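Local coordinates for lipoprotein YgdI/YgdR-like SH3-like domain-containing protein (Shewanella oneidensis, PDB 2RB6), which is of unknown function but is probably a membrane-attached bacterial lipoprotein with a small SH3-like beta domain, at residues M7-K10 / M14-S17; G28-Y33 / E45-I50. One frame throughout, in Å; residues are numbered along the deposited sequence.

Interaction 1: M7-K10 / M14-S17; sequences MSTK and MITS
Met7 and Ile15 form an antiparallel hydrogen-bonded pair, gripping each other through both backbone amides. Met7 N donates to Ile15 O at 2.6 Å in a nearly straight bond, with 163° at the hydrogen. The return bond, from Ile15 N to Met7 O, is 2.8 Å long and more bent, at 147°. Met7 O has a second, weaker visitor: the CA-H of Met14 approaches it, with Met14 CA at 3.4 Å. Next along the ladder, Ser8 and Met14 make a non-hydrogen-bonded pair, their CA atoms 4.6 Å apart.

Side chains add little direct contact. The root of Met7 runs past the backbone of its partner, CB lying 4.0 Å from Ile15 O, and the selenium end of this selenomethionine then leads off from the hairpin partner. On the same face of the sheet Ile15 turns CG1 beside its own backbone N and anti to its carbonyl carbon (chi1 -61°), which carries CD1 to 4.4 Å from Thr9 OG1. Met14, also selenomethionine, lies on the other face with Ser8, and its end leaves the contact as well.

These strands are the two arms of a beta hairpin. Strand 14-17 is outermost in its three-stranded sheet, whereas strand 4-9 is central and bonds on its other side to strand 47-53. The Met7 and Ile15 face meets strand 29-33 of the second sheet, where Met7 packs on Tyr30 and Tyr32, and Ile15 on Tyr32.

Interaction 2: G28-Y33 / E45-I50; sequences GMYLYY and EDVTQI
An apolar side-chain contact bridges the domain's two beta sheets here: the ring of Tyr30, on strand 29-33, reaches across to Ile50 and Val47 on strand 47-53. No hydrogen bond joins the segments, and the nearest backbones, at Tyr30 and Val47, have their CA atoms 8.7 Å apart, so the side chains alone span the gap.

Ile50 makes the closer approach. Its CD1 methyl comes obliquely onto the phenol end of the ring, 3.3 Å from Tyr30 CZ, and it sits almost as near the hydroxyl oxygen, with Tyr30 OH 3.4 Å from Ile50 CD1. The isoleucine chain is stretched out, CD1 anti to CA (chi2 172°), which carries this methyl to the ring. Val47 takes another part of the ring, its CG2 lying 4.3 Å from Tyr30 CD2.

The arrangement is consistent with the SH3-like fold of the family, in which small antiparallel sheets pack face to face. Strand 29-33 is the middle strand of one sheet, between 22-24 and 39-43, and strand 47-53 is an outer strand of the other. Gly28, with positive phi, and Met29 both face Asp24 in a G1 beta bulge just ahead of Tyr30. With an alanine at Tyr30, the CD1 methyl of Ile50 and the CG2 methyl of Val47 would probably lose their shared partner, and a gap would be likely to open between the sheets.

Around this trio, Pro21 packs against both Tyr30 and Ile50, Met7 of strand 4-9 touches Val47, and Tyr5 of the same strand touches Ile50.

From the N terminus, interaction 1 comes first: the chain runs through strand 4-9, turns over four residues and returns as strand 14-17, closing a short hairpin. It then passes into the second sheet, and only after that does interaction 2 open, closing a longer excursion from 28-33 through strand 39-43 to 45-50. The two are in series, neither nested nor crossed. Strand 47-53 returns to the first sheet beside 4-9, where Thr48 N lies 2.8 Å from Ser8 O, a probable hydrogen bond. Lys10 N and Asp46 O, also 2.8 Å apart, probably form another. Interaction 1 thus joins two strands of the first sheet, while interaction 2 joins that sheet to the second.

Interaction 1: M7-K10 / M14-S17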
loop_
_atom_site.group_PDB
_atom_site.type_symbol
_atom_site.label_atom_id
_atom_site.label_comp_id
_atom_site.label_asym_id
_atom_site.label_seq_id
_atom_site.Cartn_x
_atom_site.Cartn_y
_atom_site.Cartn_z
HETATM N N MSE A 7 0.984 -2.959 -3.304
HETATM C CA MSE A 7 1.608 -1.838 -3.983
HETATM C C MSE A 7 2.820 -2.350 -4.747
HETATM O O MSE A 7 3.621 -3.141 -4.225
HETATM C CB MSE A 7 2.071 -0.797 -2.973
HETATM C CG MSE A 7 1.016 -0.405 -1.968
HETATM SE SE MSE A 7 1.692 0.865 -0.659
HETATM C CE MSE A 7 1.675 2.422 -1.824
ATOM N N SER A 8 2.950 -1.896 -5.986
ATOM C CA SER A 8 4.073 -2.284 -6.823
ATOM C C SER A 8 5.043 -1.121 -6.928
ATOM O O SER A 8 4.650 0.006 -7.226
ATOM C CB SER A 8 3.583 -2.710 -8.211
ATOM O OG SER A 8 3.005 -4.006 -8.163
ATOM N N THR A 9 6.312 -1.413 -6.663
ATOM C CA THR A 9 7.381 -0.417 -6.697
ATOM C C THR A 9 8.087 -0.406 -8.042
ATOM O O THR A 9 8.296 -1.449 -8.659
ATOM C CB THR A 9 8.426 -0.701 -5.601
ATOM O OG1 THR A 9 7.795 -0.646 -4.317
ATOM C CG2 THR A 9 9.557 0.318 -5.652
ATOM N N LYS A 10 8.461 0.787 -8.482
ATOM C CA LYS A 10 9.147 0.966 -9.756
ATOM C C LYS A 10 10.360 0.048 -9.914
ATOM O O LYS A 10 10.665 -0.404 -11.023
ATOM C CB LYS A 10 9.596 2.417 -9.902
ATOM C CG LYS A 10 9.777 2.856 -11.339
ATOM C CD LYS A 10 10.099 4.341 -11.431
ATOM C CE LYS A 10 9.982 4.830 -12.868
ATOM N NZ LYS A 10 10.823 4.038 -13.812
HETATM N N MSE A 14 7.286 -5.569 -4.525
HETATM C CA MSE A 14 5.852 -5.655 -4.285
HETATM C C MSE A 14 5.635 -5.579 -2.771
HETATM O O MSE A 14 6.450 -6.086 -2.000
HETATM C CB MSE A 14 5.338 -6.980 -4.865
HETATM C CG MSE A 14 3.836 -7.225 -4.796
HETATM SE SE MSE A 14 3.350 -8.471 -3.390
HETATM C CE MSE A 14 4.439 -9.988 -3.932
ATOM N N ILE A 15 4.558 -4.922 -2.345
ATOM C CA ILE A 15 4.261 -4.783 -0.916
ATOM C C ILE A 15 2.765 -4.967 -0.622
ATOM O O ILE A 15 1.908 -4.415 -1.318
ATOM C CB ILE A 15 4.724 -3.396 -0.394
ATOM C CG1 ILE A 15 6.235 -3.259 -0.580
ATOM C CG2 ILE A 15 4.381 -3.240 1.077
ATOM C CD1 ILE A 15 6.768 -1.874 -0.260
ATOM N N THR A 16 2.461 -5.746 0.414
ATOM C CA THR A 16 1.073 -5.998 0.795
ATOM C C THR A 16 0.648 -5.178 2.018
ATOM O O THR A 16 1.485 -4.684 2.766
ATOM C CB THR A 16 0.839 -7.501 1.099
ATOM O OG1 THR A 16 1.578 -7.884 2.268
ATOM C CG2 THR A 16 1.290 -8.354 -0.073
ATOM N N SER A 17 -0.663 -5.038 2.201
ATOM C CA SER A 17 -1.250 -4.289 3.314
ATOM C C SER A 17 -2.737 -4.638 3.436
ATOM O O SER A 17 -3.407 -4.871 2.429
ATOM C CB SER A 17 -1.096 -2.784 3.077
ATOM O OG SER A 17 -1.714 -2.042 4.114
#

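Interaction 2: G28-Y33 / E45-I50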
loop_
_atom_site.group_PDB
_atom_site.type_symbol
_atom_site.label_atom_id
_atom_site.label_comp_id
_atom_site.label_asym_id
_atom_site.label_seq_id
_atom_site.Cartn_x
_atom_site.Cartn_y
_atom_site.Cartn_z
ATOM N N GLY A 28 4.339 13.642 -0.117
ATOM C CA GLY A 28 4.362 12.731 -1.248
ATOM C C GLY A 28 4.709 11.325 -0.759
ATOM O O GLY A 28 5.387 10.549 -1.444
HETATM N N MSE A 29 4.236 11.008 0.445
HETATM C CA MSE A 29 4.470 9.718 1.085
HETATM C C MSE A 29 3.186 8.905 1.234
HETATM O O MSE A 29 2.151 9.440 1.624
HETATM C CB MSE A 29 5.063 9.935 2.482
HETATM C CG MSE A 29 6.447 10.533 2.511
HETATM SE SE MSE A 29 7.796 9.205 2.163
HETATM C CE MSE A 29 9.351 10.356 2.168
ATOM N N TYR A 30 3.256 7.612 0.928
ATOM C CA TYR A 30 2.096 6.733 1.091
ATOM C C TYR A 30 2.245 6.001 2.421
ATOM O O TYR A 30 3.244 5.320 2.656
ATOM C CB TYR A 30 2.014 5.697 -0.039
ATOM C CG TYR A 30 1.066 6.050 -1.170
ATOM C CD1 TYR A 30 -0.320 6.028 -0.983
ATOM C CD2 TYR A 30 1.554 6.413 -2.426
ATOM C CE1 TYR A 30 -1.192 6.356 -2.018
ATOM C CE2 TYR A 30 0.693 6.745 -3.467
ATOM C CZ TYR A 30 -0.676 6.716 -3.257
ATOM O OH TYR A 30 -1.522 7.049 -4.289
ATOM N N LEU A 31 1.260 6.160 3.296
ATOM C CA LEU A 31 1.275 5.487 4.589
ATOM C C LEU A 31 0.428 4.227 4.464
ATOM O O LEU A 31 -0.635 4.232 3.831
ATOM C CB LEU A 31 0.699 6.386 5.688
ATOM C CG LEU A 31 1.586 7.405 6.424
ATOM C CD1 LEU A 31 2.439 6.699 7.476
ATOM C CD2 LEU A 31 2.462 8.161 5.430
ATOM N N TYR A 32 0.907 3.152 5.077
ATOM C CA TYR A 32 0.212 1.886 5.026
ATOM C C TYR A 32 0.638 1.057 6.239
ATOM O O TYR A 32 1.593 1.416 6.923
ATOM C CB TYR A 32 0.558 1.187 3.705
ATOM C CG TYR A 32 1.929 0.539 3.635
ATOM C CD1 TYR A 32 2.113 -0.770 4.060
ATOM C CD2 TYR A 32 3.032 1.217 3.097
ATOM C CE1 TYR A 32 3.348 -1.403 3.949
ATOM C CE2 TYR A 32 4.286 0.594 2.974
ATOM C CZ TYR A 32 4.426 -0.723 3.405
ATOM O OH TYR A 32 5.625 -1.386 3.282
ATOM N N TYR A 33 -0.080 -0.028 6.521
ATOM C CA TYR A 33 0.256 -0.886 7.660
ATOM C C TYR A 33 0.857 -2.208 7.226
ATOM O O TYR A 33 0.353 -2.860 6.319
ATOM C CB TYR A 33 -0.978 -1.151 8.533
ATOM C CG TYR A 33 -1.464 0.071 9.255
ATOM C CD1 TYR A 33 -2.174 1.065 8.577
ATOM C CD2 TYR A 33 -1.175 0.265 10.604
ATOM C CE1 TYR A 33 -2.580 2.227 9.222
ATOM C CE2 TYR A 33 -1.576 1.422 11.259
ATOM C CZ TYR A 33 -2.279 2.402 10.559
ATOM O OH TYR A 33 -2.668 3.565 11.194
ATOM N N GLU A 45 6.337 8.546 -5.667
ATOM C CA GLU A 45 7.027 8.327 -6.929
ATOM C C GLU A 45 7.591 6.912 -7.091
ATOM O O GLU A 45 7.854 6.476 -8.211
ATOM C CB GLU A 45 8.161 9.335 -7.072
ATOM C CG GLU A 45 9.124 9.325 -5.909
ATOM C CD GLU A 45 10.353 10.182 -6.156
ATOM O OE1 GLU A 45 10.187 11.350 -6.568
ATOM O OE2 GLU A 45 11.482 9.687 -5.928
ATOM N N ASP A 46 7.784 6.200 -5.984
ATOM C CA ASP A 46 8.318 4.837 -6.040
ATOM C C ASP A 46 7.208 3.825 -6.336
ATOM O O ASP A 46 7.485 2.662 -6.669
ATOM C CB ASP A 46 8.988 4.470 -4.707
ATOM C CG ASP A 46 10.456 4.902 -4.632
ATOM O OD1 ASP A 46 10.801 5.983 -5.159
ATOM O OD2 ASP A 46 11.262 4.161 -4.024
ATOM N N VAL A 47 5.955 4.266 -6.219
ATOM C CA VAL A 47 4.805 3.392 -6.443
ATOM C C VAL A 47 4.222 3.510 -7.853
ATOM O O VAL A 47 3.820 4.589 -8.277
ATOM C CB VAL A 47 3.701 3.697 -5.402
ATOM C CG1 VAL A 47 2.481 2.808 -5.636
ATOM C CG2 VAL A 47 4.254 3.497 -4.003
ATOM N N THR A 48 4.179 2.399 -8.581
ATOM C CA THR A 48 3.626 2.420 -9.929
ATOM C C THR A 48 2.107 2.224 -9.938
ATOM O O THR A 48 1.405 2.785 -10.783
ATOM C CB THR A 48 4.277 1.340 -10.839
ATOM O OG1 THR A 48 4.082 0.040 -10.272
ATOM C CG2 THR A 48 5.774 1.604 -11.006
ATOM N N GLN A 49 1.592 1.456 -8.983
ATOM C CA GLN A 49 0.157 1.196 -8.923
ATOM C C GLN A 49 -0.301 0.699 -7.552
ATOM O O GLN A 49 0.491 0.152 -6.779
ATOM C CB GLN A 49 -0.201 0.141 -9.981
ATOM C CG GLN A 49 0.671 -1.113 -9.874
ATOM C CD GLN A 49 0.452 -2.114 -11.001
ATOM O OE1 GLN A 49 -0.008 -1.761 -12.092
ATOM N NE2 GLN A 49 0.809 -3.369 -10.748
ATOM N N ILE A 50 -1.581 0.895 -7.250
ATOM C CA ILE A 50 -2.144 0.404 -6.000
ATOM C C ILE A 50 -3.273 -0.559 -6.370
ATOM O O ILE A 50 -4.237 -0.173 -7.032
ATOM C CB ILE A 50 -2.677 1.551 -5.131
ATOM C CG1 ILE A 50 -1.502 2.422 -4.669
ATOM C CG2 ILE A 50 -3.450 0.979 -3.933
ATOM C CD1 ILE A 50 -1.906 3.699 -3.963
#